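Local coordinates for protein alkane monooxygenase (Geobacillus thermodenitrificans, PDB 3B9O) that binds flavin mononucleotide and belongs to the luciferase-like monooxygenases, a family built on the TIM-barrel fold, at residues 396-399 against 404-407; 91-94 against 100-103; 362-367 against 398-403; 8-11 against 16-19; 349-354 against 378-383. All blocks are in the same frame, centred on the assembly; numbering follows the deposited sequence.

Contact 1. Residues 396-399 against 404-407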
# COMPACT_ATOMS: atom_id res chain seq x y z
N GLU A 396 17.41 -10.01 -15.15
CA GLU A 396 18.11 -8.83 -15.67
C GLU A 396 18.52 -7.87 -14.52
O GLU A 396 19.66 -7.42 -14.45
CB GLU A 396 17.22 -8.10 -16.67
CG GLU A 396 17.82 -6.76 -17.21
CD GLU A 396 18.98 -6.97 -18.19
OE1 GLU A 396 19.12 -8.10 -18.74
OE2 GLU A 396 19.72 -5.99 -18.39
N LEU A 397 17.58 -7.57 -13.65
CA LEU A 397 17.86 -6.79 -12.45
C LEU A 397 18.92 -7.46 -11.56
O LEU A 397 19.79 -6.79 -11.01
CB LEU A 397 16.57 -6.61 -11.63
CG LEU A 397 15.71 -5.36 -11.70
CD1 LEU A 397 16.08 -4.31 -12.75
CD2 LEU A 397 14.18 -5.63 -11.53
N GLN A 398 18.79 -8.77 -11.36
CA GLN A 398 19.71 -9.55 -10.50
C GLN A 398 21.17 -9.55 -11.01
O GLN A 398 22.11 -9.30 -10.25
CB GLN A 398 19.22 -10.99 -10.33
CG GLN A 398 17.97 -11.10 -9.44
CD GLN A 398 17.33 -12.49 -9.40
OE1 GLN A 398 16.76 -12.88 -8.36
NE2 GLN A 398 17.40 -13.22 -10.50
N LYS A 399 21.33 -9.79 -12.31
CA LYS A 399 22.65 -9.80 -12.97
C LYS A 399 23.35 -8.43 -12.81
O LYS A 399 24.57 -8.34 -12.68
CB LYS A 399 22.48 -10.21 -14.43
CG LYS A 399 23.37 -9.52 -15.43
CD LYS A 399 22.57 -8.90 -16.59
CE LYS A 399 22.29 -9.91 -17.70
NZ LYS A 399 21.84 -9.19 -18.95
N ARG A 404 17.51 -8.28 -5.28
CA ARG A 404 18.04 -9.37 -4.44
C ARG A 404 18.03 -10.68 -5.20
O ARG A 404 17.08 -11.00 -5.90
CB ARG A 404 17.22 -9.49 -3.14
CG ARG A 404 15.78 -10.07 -3.29
CD ARG A 404 15.13 -10.35 -1.87
NE ARG A 404 15.14 -9.07 -1.18
CZ ARG A 404 14.25 -8.10 -1.41
NH1 ARG A 404 13.23 -8.30 -2.25
NH2 ARG A 404 14.39 -6.92 -0.79
N VAL A 405 19.09 -11.45 -5.04
CA VAL A 405 19.05 -12.79 -5.59
C VAL A 405 18.40 -13.77 -4.63
O VAL A 405 17.86 -14.80 -5.05
CB VAL A 405 20.39 -13.30 -6.21
CG1 VAL A 405 21.23 -12.13 -6.75
CG2 VAL A 405 21.13 -14.11 -5.29
N ASP A 406 18.41 -13.42 -3.34
CA ASP A 406 17.61 -14.16 -2.36
C ASP A 406 17.44 -13.30 -1.13
O ASP A 406 18.11 -12.29 -0.96
CB ASP A 406 18.25 -15.50 -2.01
CG ASP A 406 17.21 -16.58 -1.61
OD1 ASP A 406 16.02 -16.26 -1.36
OD2 ASP A 406 17.62 -17.76 -1.54
N TYR A 407 16.50 -13.68 -0.28
CA TYR A 407 16.07 -12.82 0.83
C TYR A 407 17.08 -12.71 1.97
O TYR A 407 17.79 -13.69 2.25
CB TYR A 407 14.78 -13.43 1.43
CG TYR A 407 13.55 -13.28 0.57
CD1 TYR A 407 13.12 -14.33 -0.23
CD2 TYR A 407 12.79 -12.12 0.59
CE1 TYR A 407 11.95 -14.22 -1.00
CE2 TYR A 407 11.64 -11.98 -0.18
CZ TYR A 407 11.23 -13.05 -0.97
OH TYR A 407 10.08 -12.96 -1.72
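The C-terminal turn of helix 384-399 is the element at work here: Gln398 reaches out to the backbone at Arg404 and Val405, where the chain has doubled back beyond the helix end. The CG of Gln398 lies anti to the carbonyl carbon (chi1 -72°), and the extended chain beyond it carries the amide across the reversal. Gln398 CG comes within 3.7 Å of Arg404 O, and the amide carbon CD of Gln398 lies 4.2 Å from Val405 CA, a surface contact made by a side chain on backbone. Arg404 CB points away from the helix turn, and its NH1 forms a salt bridge with Asp52. Within the helix turn, Lys399 NZ bridges to Glu396 OE1 at 2.9 Å, approaching from above the carboxylate plane. Tyr407 N donates to Asp406 OD1 at 2.8 Å, on the anti side of that carboxylate but tilted out of its plane. The inner side of the same helix turn carries Leu397, which packs on Ile7 of strand 6-12 and Ala360 of helix 356-370. The arrangement is that of a helix C-terminus closed by a Schellman motif, here at Gly401, with the returning chain laid beside the last turn.

Contact 2. Residues 91-94 against 100-103; sequences AMAY and AFAV
Met92, on helix 89-94, runs along the CD2-CE2-CZ flank of the Phe101 ring, which projects from the start of strand 100-106. The methionine touches through both ends of its chain. Its CB lies 3.5 Å from Phe101 CE2, and its terminal methyl CE returns to the same side of the ring, 3.8 Å from Phe101 CD2. The bend that brings the methyl back is at the last torsion (chi3 -61°), after an extended middle of the chain. Between these two points the sulfur makes a Met-aromatic contact: Met92 SD is 5.3 Å from the centroid of the Phe101 ring, in an oblique approach. Phe101 has its CG beside the backbone N (chi1 -60°), a rotamer that sends the ring toward the helix, where Ala93 meets its far end: Ala93 CB is 4.1 Å from Phe101 CE1, and Ala93 N is 3.8 Å from Phe101 CZ. Leu54 of strand 53-57 touches both Met92 and Phe101, and Ile130 of strand 130-135 packs on the phenylalanine. Buried apolar side chains joining the parallel strands of the barrel to a helix outside them are characteristic of the TIM-barrel fold.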
# COMPACT_ATOMS: atom_id res chain seq x y z
N ALA A 91 -3.37 -17.32 5.35
CA ALA A 91 -3.12 -18.39 4.33
C ALA A 91 -1.86 -18.10 3.51
O ALA A 91 -1.06 -19.02 3.25
CB ALA A 91 -4.28 -18.56 3.40
N MET A 92 -1.70 -16.83 3.10
CA MET A 92 -0.55 -16.43 2.29
C MET A 92 0.74 -16.50 3.09
O MET A 92 1.76 -16.93 2.55
CB MET A 92 -0.75 -15.05 1.67
CG MET A 92 -1.86 -14.97 0.63
SD MET A 92 -1.94 -13.40 -0.25
CE MET A 92 -2.26 -12.32 1.15
N ALA A 93 0.69 -16.10 4.37
CA ALA A 93 1.82 -16.21 5.26
C ALA A 93 2.18 -17.68 5.48
O ALA A 93 3.37 -18.01 5.62
CB ALA A 93 1.50 -15.52 6.63
N TYR A 94 1.16 -18.55 5.51
CA TYR A 94 1.39 -20.00 5.76
C TYR A 94 2.27 -20.61 4.67
O TYR A 94 3.17 -21.38 4.99
CB TYR A 94 0.09 -20.82 5.93
CG TYR A 94 0.29 -22.33 6.04
CD1 TYR A 94 0.87 -22.90 7.19
CD2 TYR A 94 -0.09 -23.19 5.02
CE1 TYR A 94 1.07 -24.31 7.29
CE2 TYR A 94 0.07 -24.57 5.10
CZ TYR A 94 0.66 -25.13 6.24
OH TYR A 94 0.84 -26.51 6.32
N ALA A 100 6.52 -10.42 2.64
CA ALA A 100 5.80 -9.58 3.61
C ALA A 100 4.43 -9.12 3.02
O ALA A 100 4.16 -9.30 1.84
CB ALA A 100 6.64 -8.37 4.02
N PHE A 101 3.60 -8.48 3.85
CA PHE A 101 2.22 -8.16 3.43
C PHE A 101 1.91 -6.77 3.95
O PHE A 101 2.00 -6.53 5.16
CB PHE A 101 1.23 -9.18 4.00
CG PHE A 101 1.51 -10.58 3.55
CD1 PHE A 101 2.33 -11.42 4.32
CD2 PHE A 101 1.09 -11.02 2.31
CE1 PHE A 101 2.65 -12.70 3.86
CE2 PHE A 101 1.40 -12.30 1.86
CZ PHE A 101 2.19 -13.11 2.62
N ALA A 102 1.60 -5.85 3.04
CA ALA A 102 1.21 -4.51 3.46
C ALA A 102 -0.29 -4.43 3.17
O ALA A 102 -0.68 -4.68 2.06
CB ALA A 102 1.97 -3.45 2.69
N VAL A 103 -1.08 -4.09 4.17
CA VAL A 103 -2.52 -4.03 4.09
C VAL A 103 -2.96 -2.59 4.31
O VAL A 103 -2.56 -1.92 5.29
CB VAL A 103 -3.27 -4.99 5.09
CG1 VAL A 103 -3.05 -6.46 4.72
CG2 VAL A 103 -2.91 -4.73 6.59

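Contact 3. Residues 362-367 against 398-403; sequences EMQYLV and QKRGLY
Gln364 of helix 356-370 meets Arg400 and Leu402 just past the end of helix 384-399, where two helices of the TIM barrel lie next to each other. The second helix finishes in a Schellman motif: Gly401, at a positive phi of 75°, leaves the helical path, and Gly401 N bonds back to Gln398 O at 3.1 Å. Arg400 and Leu402, on either side of this glycine in sequence, both direct their side chains at the glutamine.

The polar part is one weak hydrogen bond. Arg400 NH1 donates to Gln364 OE1 at 2.8 Å, but the N-H...O angle is only 126°, so the bond is bent. The oxygen lies at the guanidinium edge, near its plane, while the amide itself is turned 53° from the guanidinium. The main partner of Arg400 NH1 is Asp361, in a salt bridge, and NH2 forms another with Glu396; these two carboxylates probably dominate in holding the guanidinium, with the glutamine oxygen as an additional acceptor. At the other end of the amide, Gln364 NE2 is bonded to Glu368 in the next turn of its own helix.

The apolar part comes from Leu402, which crosses Gln364 at about a right angle. Gln364 is fully extended, with CG anti to the backbone N, and the chain lies against the leucine's branched end, chiefly methyl CD1: Leu402 CD1 is 4.2 Å from Gln364 CB, 4.0 Å from Gln364 CD and 3.7 Å from Gln364 OE1.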
# COMPACT_ATOMS: atom_id res chain seq x y z
N GLU A 362 14.96 1.78 -17.25
CA GLU A 362 13.99 2.81 -16.84
C GLU A 362 13.73 2.77 -15.36
O GLU A 362 13.64 3.81 -14.72
CB GLU A 362 12.70 2.71 -17.67
CG GLU A 362 13.02 2.97 -19.13
CD GLU A 362 11.80 3.03 -20.02
OE1 GLU A 362 11.86 3.79 -21.02
OE2 GLU A 362 10.79 2.35 -19.74
N MET A 363 13.66 1.56 -14.79
CA MET A 363 13.57 1.42 -13.33
C MET A 363 14.77 2.01 -12.64
O MET A 363 14.65 2.78 -11.69
CB MET A 363 13.39 -0.03 -12.96
CG MET A 363 12.01 -0.61 -13.47
SD MET A 363 11.87 -2.37 -13.01
CE MET A 363 11.82 -2.29 -11.24
N GLN A 364 15.94 1.65 -13.15
CA GLN A 364 17.20 2.12 -12.60
C GLN A 364 17.30 3.67 -12.70
O GLN A 364 17.78 4.31 -11.76
CB GLN A 364 18.37 1.39 -13.28
CG GLN A 364 19.77 1.91 -12.89
CD GLN A 364 20.88 1.15 -13.57
OE1 GLN A 364 20.66 0.37 -14.52
NE2 GLN A 364 22.10 1.38 -13.12
N TYR A 365 16.78 4.25 -13.79
CA TYR A 365 16.85 5.71 -13.99
C TYR A 365 16.09 6.45 -12.88
O TYR A 365 16.58 7.40 -12.30
CB TYR A 365 16.27 6.07 -15.36
CG TYR A 365 16.72 7.44 -15.82
CD1 TYR A 365 15.81 8.50 -15.92
CD2 TYR A 365 18.08 7.69 -16.11
CE1 TYR A 365 16.25 9.77 -16.36
CE2 TYR A 365 18.51 8.98 -16.57
CZ TYR A 365 17.57 9.98 -16.69
OH TYR A 365 17.93 11.24 -17.09
N LEU A 366 14.88 5.99 -12.61
CA LEU A 366 14.04 6.57 -11.54
C LEU A 366 14.71 6.44 -10.18
O LEU A 366 14.81 7.42 -9.41
CB LEU A 366 12.66 5.90 -11.58
CG LEU A 366 11.37 6.48 -12.18
CD1 LEU A 366 11.46 7.76 -12.99
CD2 LEU A 366 10.55 5.35 -12.92
N VAL A 367 15.22 5.25 -9.89
CA VAL A 367 15.96 5.03 -8.64
C VAL A 367 17.12 6.01 -8.49
O VAL A 367 17.21 6.72 -7.46
CB VAL A 367 16.45 3.57 -8.51
CG1 VAL A 367 17.42 3.43 -7.29
CG2 VAL A 367 15.24 2.67 -8.35
N GLN A 398 18.79 -8.77 -11.36
CA GLN A 398 19.71 -9.55 -10.50
C GLN A 398 21.17 -9.55 -11.01
O GLN A 398 22.11 -9.30 -10.25
CB GLN A 398 19.22 -10.99 -10.33
CG GLN A 398 17.97 -11.10 -9.44
CD GLN A 398 17.33 -12.49 -9.40
OE1 GLN A 398 16.76 -12.88 -8.36
NE2 GLN A 398 17.40 -13.22 -10.50
N LYS A 399 21.33 -9.79 -12.31
CA LYS A 399 22.65 -9.80 -12.97
C LYS A 399 23.35 -8.43 -12.81
O LYS A 399 24.57 -8.34 -12.68
CB LYS A 399 22.48 -10.21 -14.43
CG LYS A 399 23.37 -9.52 -15.43
CD LYS A 399 22.57 -8.90 -16.59
CE LYS A 399 22.29 -9.91 -17.70
NZ LYS A 399 21.84 -9.19 -18.95
N ARG A 400 22.56 -7.37 -12.78
CA ARG A 400 23.09 -6.02 -12.65
C ARG A 400 23.34 -5.52 -11.23
O ARG A 400 23.75 -4.37 -11.04
CB ARG A 400 22.11 -5.05 -13.27
CG ARG A 400 22.00 -5.11 -14.72
CD ARG A 400 21.25 -3.84 -15.01
NE ARG A 400 20.58 -3.93 -16.26
CZ ARG A 400 19.94 -2.93 -16.84
NH1 ARG A 400 19.90 -1.71 -16.30
NH2 ARG A 400 19.35 -3.18 -17.96
N GLY A 401 23.06 -6.36 -10.23
CA GLY A 401 23.17 -5.96 -8.83
C GLY A 401 22.05 -5.06 -8.34
O GLY A 401 22.21 -4.39 -7.32
N LEU A 402 20.91 -5.05 -9.04
CA LEU A 402 19.83 -4.07 -8.76
C LEU A 402 18.64 -4.67 -7.98
O LEU A 402 17.62 -4.01 -7.75
CB LEU A 402 19.31 -3.50 -10.07
CG LEU A 402 20.26 -2.53 -10.81
CD1 LEU A 402 19.72 -2.39 -12.22
CD2 LEU A 402 20.36 -1.19 -10.11
N TYR A 403 18.75 -5.95 -7.62
CA TYR A 403 17.61 -6.66 -7.05
C TYR A 403 18.11 -7.93 -6.41
O TYR A 403 18.97 -8.58 -6.96
CB TYR A 403 16.62 -7.05 -8.14
CG TYR A 403 15.31 -7.70 -7.71
CD1 TYR A 403 14.32 -6.97 -7.02
CD2 TYR A 403 15.02 -9.04 -8.07
CE1 TYR A 403 13.09 -7.57 -6.66
CE2 TYR A 403 13.80 -9.64 -7.72
CZ TYR A 403 12.82 -8.88 -7.05
OH TYR A 403 11.59 -9.45 -6.71

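Contact 4. Residues 8-11 against 16-19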
# COMPACT_ATOMS: atom_id res chain seq x y z
N ASN A 8 7.36 -4.37 -4.60
CA ASN A 8 6.09 -4.88 -4.10
C ASN A 8 5.11 -5.19 -5.24
O ASN A 8 5.08 -4.48 -6.25
CB ASN A 8 5.40 -3.86 -3.21
CG ASN A 8 6.22 -3.48 -2.00
OD1 ASN A 8 7.08 -4.24 -1.54
ND2 ASN A 8 5.94 -2.29 -1.47
N ALA A 9 4.30 -6.22 -5.05
CA ALA A 9 3.23 -6.59 -5.96
C ALA A 9 1.99 -5.83 -5.56
O ALA A 9 1.55 -5.95 -4.42
CB ALA A 9 3.01 -8.08 -5.87
N PHE A 10 1.46 -5.02 -6.45
CA PHE A 10 0.29 -4.19 -6.15
C PHE A 10 -1.01 -4.95 -6.45
O PHE A 10 -1.27 -5.41 -7.58
CB PHE A 10 0.32 -2.89 -6.94
CG PHE A 10 -0.60 -1.83 -6.43
CD1 PHE A 10 -0.73 -1.58 -5.06
CD2 PHE A 10 -1.31 -1.03 -7.33
CE1 PHE A 10 -1.57 -0.58 -4.60
CE2 PHE A 10 -2.14 0.01 -6.85
CZ PHE A 10 -2.26 0.23 -5.51
N GLU A 11 -1.84 -5.07 -5.42
CA GLU A 11 -3.01 -5.94 -5.53
C GLU A 11 -4.20 -5.36 -4.76
O GLU A 11 -4.05 -4.40 -4.01
CB GLU A 11 -2.59 -7.35 -5.00
CG GLU A 11 -3.50 -8.52 -5.21
CD GLU A 11 -4.10 -8.67 -6.63
OE1 GLU A 11 -5.04 -7.95 -6.95
OE2 GLU A 11 -3.68 -9.55 -7.39
N GLY A 16 -11.93 -5.49 -10.46
CA GLY A 16 -11.26 -4.42 -11.21
C GLY A 16 -10.60 -3.50 -10.22
O GLY A 16 -11.28 -2.82 -9.46
N HIS A 17 -9.27 -3.48 -10.23
CA HIS A 17 -8.47 -2.65 -9.34
C HIS A 17 -8.03 -1.32 -10.03
O HIS A 17 -8.60 -0.26 -9.77
CB HIS A 17 -7.28 -3.46 -8.82
CG HIS A 17 -6.38 -2.71 -7.87
ND1 HIS A 17 -5.12 -3.17 -7.53
CD2 HIS A 17 -6.56 -1.56 -7.18
CE1 HIS A 17 -4.56 -2.33 -6.68
NE2 HIS A 17 -5.41 -1.34 -6.46
N ILE A 18 -7.04 -1.40 -10.92
CA ILE A 18 -6.51 -0.22 -11.63
C ILE A 18 -6.82 -0.29 -13.15
O ILE A 18 -7.30 0.70 -13.71
CB ILE A 18 -4.97 -0.03 -11.44
CG1 ILE A 18 -4.60 0.12 -9.95
CG2 ILE A 18 -4.45 1.17 -12.27
CD1 ILE A 18 -5.26 1.33 -9.22
N ALA A 19 -6.52 -1.42 -13.80
CA ALA A 19 -6.71 -1.57 -15.26
C ALA A 19 -8.16 -1.92 -15.66
O ALA A 19 -8.48 -3.05 -16.02
CB ALA A 19 -5.70 -2.57 -15.85
O HOH W 1 -4.61 -5.74 -8.62
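Phe10, near the end of strand 6-12, and His17, in the loop that follows, form an oblique aromatic pair whose rings are inclined at 49° with centroids 4.6 Å apart. The imidazole comes in by one carbon: His17 CE1 stands over one face of the phenyl ring, offset toward the rim and 3.4 Å from Phe10 CE2. Apolar packing is supplied by Ile18, whose CG1 is 4.0 Å from Phe10 CE2 and also sits over the centre of one face of the neighbouring His17 ring.

The polar link runs through a water. It donates to Glu11 OE1 at 2.8 Å and is hydrogen-bonded to His17 ND1, also at 2.8 Å, lying in the plane of the imidazole at its edge. Glu11 CB points away from the loop, but the chain bends and returns the carboxylate to the water; OE1 also forms a salt bridge with Arg30 and OE2 a hydrogen bond with Tyr38. Phe10 also packs edge-to-face against Phe245, and its side chain is about 5 Å from the bound flavin mononucleotide. A strand end and its following loop placed beside the cofactor are typical of the TIM barrel, whose sites lie at the C-terminal ends of the strands.

Contact 5. Residues 349-354 against 378-383; sequences FKLSVG and VQYVSP
Leu351, on strand 350-354, points its branched end at the hydroxyl end of Tyr380, which comes from the loop after strand 374-378. With CG anti to the backbone N (chi1 175°), the leucine chain runs from its strand over to that loop. Its CB is already 4.2 Å from Tyr380 OH, and CG closes to 3.8 Å from the same oxygen. Both methyls approach it from the same side: Leu351 CD2 lies 3.6 Å from Tyr380 OH, and Leu351 CD1 comes to 3.2 Å from Tyr380 OH, a tight approach for a carbon and an oxygen. CD1 also reaches the ring, 3.6 Å from Tyr380 CE2, arriving at the edge near the ring plane. The phenol oxygen has a polar partner of its own, a hydrogen bond with Leu344 O.

A second pair meets alongside. Val378 CG2 sits over one face of the Phe349 ring, a CH-pi contact 4.2 Å from the ring centroid and 29° off its normal, with Phe349 CD2 the nearest ring atom at 3.7 Å. The side chain of Phe349 is about 4 Å from the bound flavin mononucleotide.

Strands 350-354 and 374-378 each pair in parallel with strand 276-285, and Cys282 of that strand touches Leu351, Val378 and Tyr380. Beyond them, Tyr380 packs on Thr385 of helix 384-399, whose N-cap position is held by Pro383, preceded by a cis peptide bond, while Val353 faces helix 289-302.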
# COMPACT_ATOMS: atom_id res chain seq x y z
N PHE A 349 1.15 6.61 -12.85
CA PHE A 349 2.31 5.72 -12.75
C PHE A 349 3.07 5.63 -14.07
O PHE A 349 2.48 5.65 -15.15
CB PHE A 349 1.88 4.30 -12.35
CG PHE A 349 1.09 4.25 -11.08
CD1 PHE A 349 1.61 4.80 -9.89
CD2 PHE A 349 -0.17 3.68 -11.05
CE1 PHE A 349 0.89 4.77 -8.68
CE2 PHE A 349 -0.91 3.63 -9.83
CZ PHE A 349 -0.36 4.18 -8.65
N LYS A 350 4.38 5.51 -13.98
CA LYS A 350 5.21 5.16 -15.12
C LYS A 350 4.71 3.86 -15.83
O LYS A 350 4.43 2.84 -15.19
CB LYS A 350 6.68 5.02 -14.67
CG LYS A 350 7.66 4.48 -15.71
CD LYS A 350 8.02 5.53 -16.70
CE LYS A 350 9.19 5.13 -17.59
NZ LYS A 350 9.59 6.38 -18.36
N LEU A 351 4.63 3.93 -17.15
CA LEU A 351 4.47 2.73 -17.98
C LEU A 351 5.77 2.38 -18.69
O LEU A 351 6.28 3.17 -19.50
CB LEU A 351 3.33 2.89 -18.99
CG LEU A 351 3.18 1.72 -19.97
CD1 LEU A 351 3.05 0.36 -19.26
CD2 LEU A 351 2.01 1.95 -20.96
N SER A 352 6.34 1.23 -18.37
CA SER A 352 7.54 0.78 -19.07
C SER A 352 7.24 -0.41 -20.03
O SER A 352 6.79 -1.48 -19.61
CB SER A 352 8.67 0.46 -18.07
OG SER A 352 9.88 0.19 -18.75
N VAL A 353 7.50 -0.22 -21.33
CA VAL A 353 7.17 -1.24 -22.32
C VAL A 353 8.42 -1.61 -23.11
O VAL A 353 9.09 -0.72 -23.64
CB VAL A 353 6.11 -0.71 -23.30
CG1 VAL A 353 5.72 -1.84 -24.32
CG2 VAL A 353 4.92 -0.16 -22.56
N GLY A 354 8.75 -2.89 -23.21
CA GLY A 354 9.87 -3.28 -24.06
C GLY A 354 10.56 -4.52 -23.55
O GLY A 354 9.94 -5.37 -22.93
N VAL A 378 2.17 -2.48 -10.62
CA VAL A 378 0.78 -2.41 -10.98
C VAL A 378 0.50 -3.46 -12.07
O VAL A 378 1.31 -3.63 -13.01
CB VAL A 378 0.42 -0.97 -11.53
CG1 VAL A 378 -1.08 -0.87 -11.88
CG2 VAL A 378 0.81 0.12 -10.49
N GLN A 379 -0.64 -4.14 -11.95
CA GLN A 379 -1.02 -5.19 -12.90
C GLN A 379 -1.95 -4.71 -14.02
O GLN A 379 -2.87 -3.95 -13.78
CB GLN A 379 -1.73 -6.33 -12.16
CG GLN A 379 -0.89 -6.97 -11.04
CD GLN A 379 -1.70 -8.01 -10.29
OE1 GLN A 379 -2.18 -7.75 -9.19
NE2 GLN A 379 -1.88 -9.16 -10.89
N TYR A 380 -1.70 -5.18 -15.24
CA TYR A 380 -2.67 -5.09 -16.31
C TYR A 380 -3.44 -6.41 -16.45
O TYR A 380 -4.61 -6.41 -16.81
CB TYR A 380 -2.00 -4.81 -17.66
CG TYR A 380 -1.49 -3.41 -17.84
CD1 TYR A 380 -2.33 -2.31 -17.76
CD2 TYR A 380 -0.16 -3.19 -18.18
CE1 TYR A 380 -1.85 -0.99 -17.96
CE2 TYR A 380 0.34 -1.89 -18.38
CZ TYR A 380 -0.53 -0.80 -18.27
OH TYR A 380 -0.05 0.49 -18.45
N VAL A 381 -2.74 -7.53 -16.20
CA VAL A 381 -3.39 -8.84 -16.24
C VAL A 381 -2.83 -9.69 -15.11
O VAL A 381 -1.65 -9.57 -14.75
CB VAL A 381 -3.27 -9.50 -17.69
CG1 VAL A 381 -1.85 -9.90 -18.01
CG2 VAL A 381 -4.17 -10.67 -17.83
N SER A 382 -3.69 -10.51 -14.51
CA SER A 382 -3.30 -11.48 -13.48
C SER A 382 -3.37 -12.92 -14.01
O SER A 382 -4.41 -13.36 -14.46
CB SER A 382 -4.22 -11.35 -12.27
OG SER A 382 -4.20 -10.01 -11.80
N PRO A 383 -2.29 -13.70 -13.83
CA PRO A 383 -1.00 -13.35 -13.24
C PRO A 383 0.08 -12.92 -14.25
O PRO A 383 1.23 -12.81 -13.86
CB PRO A 383 -0.57 -14.68 -12.60
CG PRO A 383 -1.06 -15.70 -13.59
CD PRO A 383 -2.39 -15.14 -14.11

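Contact 2 is buried and apolar, contacts 3, 4 and 5 are partly buried, and contact 1 lies at the surface, where a side chain rests on backbone. Contacts 1 and 3 share Gln398 and Lys399 at the end of helix 384-399, one following the chain back past that end, the other joining the turn just past it to helix 356-370 by a weak hydrogen bond and leucine packing. Contacts 2, 4 and 5 all reach the parallel barrel sheet and use aromatic rings, but contact 4 adds a water bridge; contacts 4 and 5, with centres about 9 Å apart, lie near the flavin mononucleotide. Contact 3 is joined to contact 5 by a probable hydrogen bond between Glu362 and Ser352.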